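Local coordinates for adherence and virulence protein A (Streptococcus pneumoniae, PDB 6PON), which binds fibronectin and serves as an adherence and virulence factor of the pneumococcus, at the interface of chains A and B. Coordinates in Å, arbitrary orientation; residue numbers count along the deposited sequence, not the author numbering. Chains: chain A/B, Adherence and virulence protein A.

Contacts 1, 2 and 3 lie close together at one end of the elongated pair: contact 1 is about 13 Å from contact 2 and 15 Å from contact 3, between C-alpha centres. Helix 204-227 of chain A serves both contact 1 and contact 3, and helix 5-19 of chain B serves contacts 1 and 2. Contact 4, about 58 Å from contact 2 between C-alpha centres, belongs to the opposite end, where A:Phe3, A:Phe7 and A:Gln60 meet B:Leu259, as B:Phe3, B:Phe7 and B:Gln60 meet A:Leu259 in contact 2. The two-fold related ends suggest a reciprocal dimer, although the deposited assembly alone does not prove it.

Contact 1: the interface of chains A and B. Residues chain A 225-226, 241-242, 244; chain B 6, 206, 209-210.
The carboxylate of B:Glu209 packs on the backbone of A:Phe244, with B:Glu209 OE1 3.4 Å from A:Phe244 C, a contact and not a hydrogen bond. The aliphatic part of the same side chain covers the A:Phe244 ring: CB stands over the ring centre, 4.0 Å from the centroid, in a CH-pi contact. The chain bends at chi2 (71°), bringing the carboxylate beside the A:Phe244 backbone, its plane nearly parallel to the ring. CG also reaches the neighbouring aromatic, 3.7 Å from CE1 of A:Phe225, and so is wedged between two rings. B:Thr206 meets A:Phe244 further along, its CA 3.7 Å from CE2 of the ring.

B:Phe6 inserts among A:Phe225, A:Phe226 and A:Pro241. It meets A:Phe226 edge-to-face with the planes 88° apart, CD1 of B:Phe6 approaching CE1 of A:Phe226 at 3.5 Å. A:Phe225 touches the far end of the same ring, and A:Pro241 comes from the opposite side. Helix 204-227 and the 241-244 loop of chain A thus meet helices 5-19 and 204-225 of chain B in a largely aromatic patch of what is probably a dimer. B:Leu210 divides its methyls: CD1 touches CD2 of A:Phe225, while CD2 lies 3.9 Å from CE2 of A:Phe226.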
loop_
_atom_site.group_PDB
_atom_site.type_symbol
_atom_site.label_atom_id
_atom_site.label_comp_id
_atom_site.label_asym_id
_atom_site.label_seq_id
_atom_site.Cartn_x
_atom_site.Cartn_y
_atom_site.Cartn_z
ATOM N N PHE A 225 3.659 -5.695 9.219
ATOM C CA PHE A 225 3.815 -7.145 9.245
ATOM C C PHE A 225 5.060 -7.560 10.027
ATOM O O PHE A 225 5.059 -8.595 10.698
ATOM C CB PHE A 225 3.866 -7.690 7.819
ATOM C CG PHE A 225 4.060 -9.162 7.751
ATOM C CD1 PHE A 225 3.047 -10.020 8.107
ATOM C CD2 PHE A 225 5.269 -9.688 7.365
ATOM C CE1 PHE A 225 3.226 -11.379 8.054
ATOM C CE2 PHE A 225 5.452 -11.043 7.317
ATOM C CZ PHE A 225 4.429 -11.889 7.659
ATOM N N PHE A 226 6.114 -6.757 9.984
ATOM C CA PHE A 226 7.318 -7.122 10.697
ATOM C C PHE A 226 7.403 -6.514 12.087
ATOM O O PHE A 226 8.304 -6.880 12.842
ATOM C CB PHE A 226 8.543 -6.755 9.863
ATOM C CG PHE A 226 8.785 -7.712 8.712
ATOM C CD1 PHE A 226 9.282 -8.992 8.945
ATOM C CD2 PHE A 226 8.492 -7.345 7.411
ATOM C CE1 PHE A 226 9.496 -9.884 7.902
ATOM C CE2 PHE A 226 8.699 -8.234 6.368
ATOM C CZ PHE A 226 9.211 -9.516 6.618
ATOM N N PRO A 241 4.501 -17.395 13.738
ATOM C CA PRO A 241 4.647 -16.560 14.938
ATOM C C PRO A 241 3.548 -15.525 15.070
ATOM O O PRO A 241 3.266 -15.063 16.183
ATOM C CB PRO A 241 6.012 -15.900 14.728
ATOM C CG PRO A 241 6.092 -15.755 13.220
ATOM C CD PRO A 241 5.411 -16.976 12.652
ATOM N N VAL A 242 2.947 -15.121 13.958
ATOM C CA VAL A 242 1.772 -14.255 13.951
ATOM C C VAL A 242 0.716 -14.936 13.090
ATOM O O VAL A 242 1.028 -15.859 12.321
ATOM C CB VAL A 242 2.104 -12.842 13.413
ATOM C CG1 VAL A 242 3.268 -12.230 14.174
ATOM C CG2 VAL A 242 2.390 -12.894 11.919
ATOM N N PHE A 244 -1.575 -15.825 10.019
ATOM C CA PHE A 244 -1.401 -15.710 8.571
ATOM C C PHE A 244 -2.754 -15.716 7.866
ATOM O O PHE A 244 -3.417 -16.751 7.780
ATOM C CB PHE A 244 -0.523 -16.847 8.009
ATOM C CG PHE A 244 0.969 -16.636 8.200
ATOM C CD1 PHE A 244 1.461 -15.499 8.828
ATOM C CD2 PHE A 244 1.874 -17.570 7.735
ATOM C CE1 PHE A 244 2.832 -15.307 9.001
ATOM C CE2 PHE A 244 3.249 -17.381 7.891
ATOM C CZ PHE A 244 3.723 -16.245 8.532
ATOM N N PHE B 6 12.129 -15.413 10.146
ATOM C CA PHE B 6 11.039 -14.596 10.668
ATOM C C PHE B 6 10.461 -15.204 11.939
ATOM O O PHE B 6 10.298 -14.511 12.950
ATOM C CB PHE B 6 9.962 -14.442 9.586
ATOM C CG PHE B 6 8.753 -13.653 10.022
ATOM C CD1 PHE B 6 8.858 -12.304 10.331
ATOM C CD2 PHE B 6 7.511 -14.252 10.082
ATOM C CE1 PHE B 6 7.741 -11.575 10.718
ATOM C CE2 PHE B 6 6.388 -13.529 10.461
ATOM C CZ PHE B 6 6.495 -12.197 10.774
ATOM N N THR B 206 5.661 -17.815 4.993
ATOM C CA THR B 206 5.823 -16.408 5.350
ATOM C C THR B 206 5.753 -15.522 4.109
ATOM O O THR B 206 5.061 -14.500 4.102
ATOM C CB THR B 206 7.155 -16.205 6.091
ATOM O OG1 THR B 206 7.173 -17.019 7.265
ATOM C CG2 THR B 206 7.344 -14.760 6.517
ATOM N N GLU B 209 2.310 -15.104 2.639
ATOM C CA GLU B 209 1.524 -14.187 3.453
ATOM C C GLU B 209 1.927 -12.748 3.189
ATOM O O GLU B 209 1.067 -11.881 3.015
ATOM C CB GLU B 209 1.683 -14.517 4.937
ATOM C CG GLU B 209 1.033 -13.488 5.863
ATOM C CD GLU B 209 -0.491 -13.532 5.842
ATOM O OE1 GLU B 209 -1.058 -14.420 5.165
ATOM O OE2 GLU B 209 -1.123 -12.694 6.526
ATOM N N LEU B 210 3.229 -12.475 3.136
ATOM C CA LEU B 210 3.672 -11.130 2.804
ATOM C C LEU B 210 3.201 -10.734 1.409
ATOM O O LEU B 210 2.656 -9.637 1.221
ATOM C CB LEU B 210 5.186 -11.023 2.917
ATOM C CG LEU B 210 5.741 -9.600 2.780
ATOM C CD1 LEU B 210 5.032 -8.627 3.721
ATOM C CD2 LEU B 210 7.265 -9.550 2.976
#

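Contact 2: the interface of chains A and B. Residues chain A 239, 255-256, 258-259; chain B 3, 7, 11, 60.
Aromatic contacts come first in this patch, where A:Phe239 drives an edge into the face of B:Phe7. The planes stand 75° apart, and CE1 of A:Phe239 lies above the centre of the B:Phe7 ring; the neighbouring CD1 of A:Phe239 comes within 3.4 Å of CE2 of B:Phe7. With chi1 at 52°, A:Phe239 has its CG between backbone N and carbonyl carbon, which turns the ring out of the short strand 239-240 towards the partner. Its tip also reaches B:Phe3, CZ being 3.8 Å from CB. Within chain A, the CD2 methyl of A:Leu259 covers one face of the A:Phe239 ring and may steady its orientation.

Aliphatic contacts come from helix 255-262. A:Leu259 sends its other methyl, CD1, between two partner rings: it is 3.7 Å from CE1 of B:Phe7 and, in the plane of the B:Phe3 ring, 3.8 Å from CE2. A:Leu258 touches the B:Phe7 edge through CD2. A:Leu255 splits its branches, CD1 resting 3.5 Å from CA of B:Ile11 and CD2 meeting B:Phe7.

Among polar groups, the B:Gln60 amide packs on A:Leu259, its CD 3.7 Å from CB; its NE2 lies 3.5 Å from O of A:Ser256, too long to count as a hydrogen bond. Together these contacts seat helix 255-262 of one chain against helix 5-19 and strand 58-61 of the other, which would favour a reciprocal dimer.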
loop_
_atom_site.group_PDB
_atom_site.type_symbol
_atom_site.label_atom_id
_atom_site.label_comp_id
_atom_site.label_asym_id
_atom_site.label_seq_id
_atom_site.Cartn_x
_atom_site.Cartn_y
_atom_site.Cartn_z
ATOM N N PHE A 239 3.033 -23.666 11.009
ATOM C CA PHE A 239 2.821 -22.861 12.205
ATOM C C PHE A 239 3.403 -21.480 11.932
ATOM O O PHE A 239 4.249 -21.311 11.046
ATOM C CB PHE A 239 3.483 -23.499 13.438
ATOM C CG PHE A 239 4.940 -23.840 13.222
ATOM C CD1 PHE A 239 5.930 -22.899 13.456
ATOM C CD2 PHE A 239 5.313 -25.086 12.743
ATOM C CE1 PHE A 239 7.271 -23.203 13.243
ATOM C CE2 PHE A 239 6.648 -25.396 12.524
ATOM C CZ PHE A 239 7.627 -24.450 12.769
ATOM N N LEU A 255 5.267 -19.254 21.751
ATOM C CA LEU A 255 5.691 -20.033 20.594
ATOM C C LEU A 255 6.162 -21.432 20.969
ATOM O O LEU A 255 6.118 -22.342 20.129
ATOM C CB LEU A 255 6.783 -19.271 19.855
ATOM C CG LEU A 255 6.287 -17.893 19.409
ATOM C CD1 LEU A 255 7.444 -16.942 19.201
ATOM C CD2 LEU A 255 5.462 -17.996 18.136
ATOM N N SER A 256 6.593 -21.637 22.208
ATOM C CA SER A 256 7.072 -22.964 22.581
ATOM C C SER A 256 5.913 -23.929 22.783
ATOM O O SER A 256 5.983 -25.098 22.371
ATOM C CB SER A 256 7.946 -22.873 23.833
ATOM O OG SER A 256 9.160 -22.188 23.534
ATOM N N LEU A 258 3.122 -23.704 21.223
ATOM C CA LEU A 258 2.739 -23.961 19.838
ATOM C C LEU A 258 3.559 -25.092 19.218
ATOM O O LEU A 258 3.002 -26.026 18.626
ATOM C CB LEU A 258 2.898 -22.674 19.035
ATOM C CG LEU A 258 2.876 -22.776 17.519
ATOM C CD1 LEU A 258 1.463 -23.037 17.047
ATOM C CD2 LEU A 258 3.471 -21.496 16.908
ATOM N N LEU A 259 4.890 -25.025 19.339
ATOM C CA LEU A 259 5.733 -26.031 18.696
ATOM C C LEU A 259 5.613 -27.386 19.381
ATOM O O LEU A 259 5.693 -28.424 18.715
ATOM C CB LEU A 259 7.187 -25.566 18.684
ATOM C CG LEU A 259 7.466 -24.448 17.682
ATOM C CD1 LEU A 259 8.839 -23.832 17.899
ATOM C CD2 LEU A 259 7.343 -24.994 16.286
ATOM N N PHE B 3 9.552 -22.746 10.413
ATOM C CA PHE B 3 10.693 -22.354 11.245
ATOM C C PHE B 3 11.746 -21.665 10.382
ATOM O O PHE B 3 12.836 -22.181 10.133
ATOM C CB PHE B 3 11.284 -23.540 11.992
ATOM C CG PHE B 3 11.929 -23.145 13.285
ATOM C CD1 PHE B 3 13.215 -22.610 13.306
ATOM C CD2 PHE B 3 11.232 -23.241 14.470
ATOM C CE1 PHE B 3 13.810 -22.212 14.504
ATOM C CE2 PHE B 3 11.807 -22.849 15.679
ATOM C CZ PHE B 3 13.109 -22.339 15.700
ATOM N N PHE B 7 10.141 -16.505 11.905
ATOM C CA PHE B 7 9.687 -17.187 13.114
ATOM C C PHE B 7 10.730 -17.094 14.218
ATOM O O PHE B 7 10.411 -16.809 15.381
ATOM C CB PHE B 7 9.382 -18.651 12.809
ATOM C CG PHE B 7 8.706 -19.380 13.939
ATOM C CD1 PHE B 7 9.456 -20.068 14.889
ATOM C CD2 PHE B 7 7.322 -19.390 14.046
ATOM C CE1 PHE B 7 8.839 -20.738 15.933
ATOM C CE2 PHE B 7 6.695 -20.060 15.082
ATOM C CZ PHE B 7 7.460 -20.737 16.039
ATOM N N ILE B 11 10.717 -16.113 18.399
ATOM C CA ILE B 11 10.947 -16.983 19.549
ATOM C C ILE B 11 12.232 -16.613 20.286
ATOM O O ILE B 11 12.341 -16.835 21.499
ATOM C CB ILE B 11 10.946 -18.470 19.143
ATOM C CG1 ILE B 11 10.822 -19.340 20.413
ATOM C CG2 ILE B 11 12.205 -18.810 18.350
ATOM C CD1 ILE B 11 10.336 -20.773 20.173
ATOM N N GLN B 60 13.803 -24.165 20.948
ATOM C CA GLN B 60 12.462 -24.130 21.500
ATOM C C GLN B 60 12.534 -24.405 22.994
ATOM O O GLN B 60 13.277 -25.293 23.414
ATOM C CB GLN B 60 11.619 -25.203 20.784
ATOM C CG GLN B 60 10.255 -25.352 21.275
ATOM C CD GLN B 60 9.698 -26.748 21.086
ATOM O OE1 GLN B 60 10.018 -27.441 20.122
ATOM N NE2 GLN B 60 8.824 -27.154 21.998
#

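Contact 3: the interface of chains A and B. Residues chain A 219, 223; chain B 173, 176-178, 181-182.
A:Arg223 leaves helix 204-227 with CG opposite the carbonyl carbon and beside the backbone N (chi1 -64°); the chain then bends at chi2 (-61°) and runs out towards B:Ile176 and B:Asp178. There the guanidinium ends grip one atom: NH1 and NH2 both donate to the backbone O of B:Ile176, at 3.0 Å and 2.9 Å, from the same face of its carbonyl plane. NH2 also donates to OD1 of B:Asp178 in a nearly straight salt bridge of 2.7 Å (174° at H), using the anti side of the carboxylate and lying somewhat out of its plane. Carbonyl and carboxylate oxygens both sit close to the guanidinium plane, and this fixes its rotation.

Water extends this polar contact of the probable dimer. NH1 of A:Arg223 bonds water 1, which lies 2.8 Å from O of B:Pro173, while NE reaches water 2, itself bonded to the same B:Asp178 oxygen. One face of the guanidinium rests on a methyl, CD2 of B:Leu181, 3.6 Å from CZ. A:Leu219, one turn earlier, packs its CG 3.8 Å from that methyl and places CD1 beside B:Phe182. The long helix of chain A thus lies against the start of helix 178-187 of chain B and the loop leading into it.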
loop_
_atom_site.group_PDB
_atom_site.type_symbol
_atom_site.label_atom_id
_atom_site.label_comp_id
_atom_site.label_asym_id
_atom_site.label_seq_id
_atom_site.Cartn_x
_atom_site.Cartn_y
_atom_site.Cartn_z
ATOM N N LEU A 219 4.574 0.126 1.811
ATOM C CA LEU A 219 5.614 0.282 2.818
ATOM C C LEU A 219 5.034 0.191 4.218
ATOM O O LEU A 219 5.581 -0.498 5.093
ATOM C CB LEU A 219 6.328 1.619 2.615
ATOM C CG LEU A 219 7.644 1.787 3.375
ATOM C CD1 LEU A 219 8.618 2.533 2.521
ATOM C CD2 LEU A 219 7.408 2.546 4.688
ATOM N N ARG A 223 5.938 -2.706 7.028
ATOM C CA ARG A 223 6.440 -2.494 8.383
ATOM C C ARG A 223 5.553 -3.189 9.403
ATOM O O ARG A 223 6.045 -3.915 10.270
ATOM C CB ARG A 223 6.519 -0.994 8.707
ATOM C CG ARG A 223 7.489 -0.176 7.882
ATOM C CD ARG A 223 8.935 -0.666 8.045
ATOM N NE ARG A 223 9.906 0.307 7.547
ATOM C CZ ARG A 223 11.171 0.028 7.237
ATOM N NH1 ARG A 223 11.639 -1.212 7.351
ATOM N NH2 ARG A 223 11.973 0.991 6.805
ATOM N N PRO B 173 14.737 -7.889 6.554
ATOM C CA PRO B 173 13.508 -7.087 6.415
ATOM C C PRO B 173 13.142 -6.305 7.657
ATOM O O PRO B 173 12.357 -5.359 7.554
ATOM C CB PRO B 173 12.433 -8.137 6.086
ATOM C CG PRO B 173 12.947 -9.382 6.702
ATOM C CD PRO B 173 14.451 -9.332 6.612
ATOM N N ILE B 176 15.806 -2.922 7.302
ATOM C CA ILE B 176 16.085 -2.188 6.075
ATOM C C ILE B 176 15.533 -0.779 6.188
ATOM O O ILE B 176 14.482 -0.546 6.804
ATOM C CB ILE B 176 15.487 -2.915 4.865
ATOM C CG1 ILE B 176 15.882 -2.184 3.576
ATOM C CG2 ILE B 176 13.955 -3.036 5.034
ATOM C CD1 ILE B 176 15.138 -2.668 2.332
ATOM N N LYS B 177 16.253 0.171 5.603
ATOM C CA LYS B 177 15.925 1.581 5.715
ATOM C C LYS B 177 14.787 1.959 4.772
ATOM O O LYS B 177 14.530 1.304 3.755
ATOM C CB LYS B 177 17.159 2.433 5.424
ATOM C CG LYS B 177 18.308 2.149 6.376
ATOM C CD LYS B 177 19.461 3.135 6.185
ATOM C CE LYS B 177 19.436 4.276 7.200
ATOM N NZ LYS B 177 18.635 5.455 6.766
ATOM N N ASP B 178 14.098 3.041 5.135
ATOM C CA ASP B 178 12.962 3.505 4.349
ATOM C C ASP B 178 13.324 3.637 2.876
ATOM O O ASP B 178 12.615 3.131 1.996
ATOM C CB ASP B 178 12.467 4.841 4.897
ATOM C CG ASP B 178 11.524 4.690 6.084
ATOM O OD1 ASP B 178 11.114 3.552 6.405
ATOM O OD2 ASP B 178 11.158 5.736 6.672
ATOM N N LEU B 181 13.734 0.399 1.058
ATOM C CA LEU B 181 12.498 -0.377 1.037
ATOM C C LEU B 181 11.501 0.200 0.046
ATOM O O LEU B 181 10.819 -0.550 -0.661
ATOM C CB LEU B 181 11.888 -0.442 2.443
ATOM C CG LEU B 181 10.548 -1.179 2.614
ATOM C CD1 LEU B 181 10.637 -2.626 2.130
ATOM C CD2 LEU B 181 10.071 -1.122 4.056
ATOM N N PHE B 182 11.395 1.531 -0.004
ATOM C CA PHE B 182 10.482 2.189 -0.935
ATOM C C PHE B 182 10.849 1.853 -2.377
ATOM O O PHE B 182 9.999 1.424 -3.167
ATOM C CB PHE B 182 10.516 3.702 -0.688
ATOM C CG PHE B 182 9.399 4.465 -1.335
ATOM C CD1 PHE B 182 9.479 4.841 -2.673
ATOM C CD2 PHE B 182 8.285 4.844 -0.601
ATOM C CE1 PHE B 182 8.460 5.563 -3.274
ATOM C CE2 PHE B 182 7.254 5.555 -1.193
ATOM C CZ PHE B 182 7.343 5.917 -2.532
HETATM O O HOH W 1 10.352 -3.574 8.339
HETATM O O HOH W 2 9.177 3.304 8.032
#

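Contact 4: the interface of chains A and B. Residues chain A 3, 7, 56, 58, 60; chain B 259, 263.
One face of the A:Arg58 guanidinium is covered by the ring of B:Tyr263, stacked with the planes 22° apart and offset so that the overlap falls towards the rims. CD of A:Arg58 touches CE2 of the tyrosine at 3.4 Å, and NE lies equally near CD2, so both the aliphatic chain and the charged group share the ring. The guanidinium edges are held within chain A. NH1 donates to the backbone O of A:Phe56 at 3.0 Å, and NE donates in the carbonyl plane, on a lone pair, to OE1 of A:Gln60. These two bonds keep the group flat against the tyrosine, where a cation-pi contribution is plausible. CB of A:Arg58 lies over the rim of the A:Phe3 ring.

In chain A, A:Gln60 has chi1 at 62°, and its extended chain brings OE1 to NE of A:Arg58 while the amide carbon CD packs 3.7 Å from CB of B:Leu259. B:Leu259 also sets CD1 3.7 Å from CE2 of A:Phe7. These contacts place helix 255-263 of chain B over strand 58-61 at this end of the probable dimer. The far rim of the tyrosine meets A:Phe56, with CE1 of B:Tyr263 3.7 Å from CD1.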
loop_
_atom_site.group_PDB
_atom_site.type_symbol
_atom_site.label_atom_id
_atom_site.label_comp_id
_atom_site.label_asym_id
_atom_site.label_seq_id
_atom_site.Cartn_x
_atom_site.Cartn_y
_atom_site.Cartn_z
ATOM N N PHE A 3 -6.973 20.142 -13.548
ATOM C CA PHE A 3 -8.401 19.985 -13.818
ATOM C C PHE A 3 -8.612 18.729 -14.674
ATOM O O PHE A 3 -9.032 18.782 -15.829
ATOM C CB PHE A 3 -9.013 21.215 -14.479
ATOM C CG PHE A 3 -10.495 21.304 -14.254
ATOM C CD1 PHE A 3 -11.377 20.636 -15.080
ATOM C CD2 PHE A 3 -11.004 21.979 -13.146
ATOM C CE1 PHE A 3 -12.770 20.685 -14.835
ATOM C CE2 PHE A 3 -12.376 22.021 -12.889
ATOM C CZ PHE A 3 -13.263 21.379 -13.740
ATOM N N PHE A 7 -10.211 15.341 -10.485
ATOM C CA PHE A 7 -10.617 16.574 -9.817
ATOM C C PHE A 7 -12.087 16.883 -10.091
ATOM O O PHE A 7 -12.855 17.225 -9.182
ATOM C CB PHE A 7 -9.709 17.709 -10.304
ATOM C CG PHE A 7 -9.958 19.034 -9.640
ATOM C CD1 PHE A 7 -9.243 19.400 -8.504
ATOM C CD2 PHE A 7 -10.888 19.940 -10.172
ATOM C CE1 PHE A 7 -9.464 20.620 -7.897
ATOM C CE2 PHE A 7 -11.116 21.179 -9.556
ATOM C CZ PHE A 7 -10.409 21.510 -8.417
ATOM N N PHE A 56 -7.842 27.453 -19.917
ATOM C CA PHE A 56 -8.292 27.364 -18.533
ATOM C C PHE A 56 -9.722 26.841 -18.394
ATOM O O PHE A 56 -10.362 27.081 -17.364
ATOM C CB PHE A 56 -8.170 28.733 -17.873
ATOM C CG PHE A 56 -6.816 29.340 -18.006
ATOM C CD1 PHE A 56 -5.682 28.619 -17.636
ATOM C CD2 PHE A 56 -6.664 30.623 -18.521
ATOM C CE1 PHE A 56 -4.423 29.165 -17.753
ATOM C CE2 PHE A 56 -5.397 31.182 -18.655
ATOM C CZ PHE A 56 -4.272 30.445 -18.263
ATOM N N ARG A 58 -12.952 25.033 -17.415
ATOM C CA ARG A 58 -13.278 24.444 -16.126
ATOM C C ARG A 58 -14.756 24.690 -15.868
ATOM O O ARG A 58 -15.422 25.420 -16.613
ATOM C CB ARG A 58 -12.442 25.054 -15.005
ATOM C CG ARG A 58 -12.715 26.557 -14.782
ATOM C CD ARG A 58 -11.610 27.180 -13.941
ATOM N NE ARG A 58 -11.803 28.594 -13.593
ATOM C CZ ARG A 58 -11.573 29.621 -14.414
ATOM N NH1 ARG A 58 -11.177 29.407 -15.655
ATOM N NH2 ARG A 58 -11.746 30.870 -14.004
ATOM N N GLN A 60 -17.047 25.424 -12.070
ATOM C CA GLN A 60 -16.831 25.663 -10.650
ATOM C C GLN A 60 -17.890 26.633 -10.141
ATOM O O GLN A 60 -18.401 27.465 -10.895
ATOM C CB GLN A 60 -15.424 26.228 -10.386
ATOM C CG GLN A 60 -15.160 27.580 -11.053
ATOM C CD GLN A 60 -14.075 28.421 -10.336
ATOM O OE1 GLN A 60 -13.037 28.746 -10.913
ATOM N NE2 GLN A 60 -14.335 28.784 -9.078
ATOM N N LEU B 259 -10.135 27.304 -6.552
ATOM C CA LEU B 259 -10.014 27.697 -7.952
ATOM C C LEU B 259 -10.105 29.217 -8.140
ATOM O O LEU B 259 -9.347 29.781 -8.933
ATOM C CB LEU B 259 -11.076 26.965 -8.767
ATOM C CG LEU B 259 -10.824 25.464 -8.859
ATOM C CD1 LEU B 259 -11.891 24.794 -9.683
ATOM C CD2 LEU B 259 -9.439 25.198 -9.460
ATOM N N TYR B 263 -6.973 31.014 -10.046
ATOM C CA TYR B 263 -7.163 31.662 -11.342
ATOM C C TYR B 263 -7.269 33.171 -11.248
ATOM O O TYR B 263 -7.405 33.825 -12.290
ATOM C CB TYR B 263 -8.415 31.103 -12.047
ATOM C CG TYR B 263 -8.177 29.738 -12.643
ATOM C CD1 TYR B 263 -7.343 29.575 -13.739
ATOM C CD2 TYR B 263 -8.762 28.618 -12.103
ATOM C CE1 TYR B 263 -7.115 28.336 -14.282
ATOM C CE2 TYR B 263 -8.513 27.374 -12.620
ATOM C CZ TYR B 263 -7.697 27.234 -13.718
ATOM O OH TYR B 263 -7.457 25.976 -14.236
#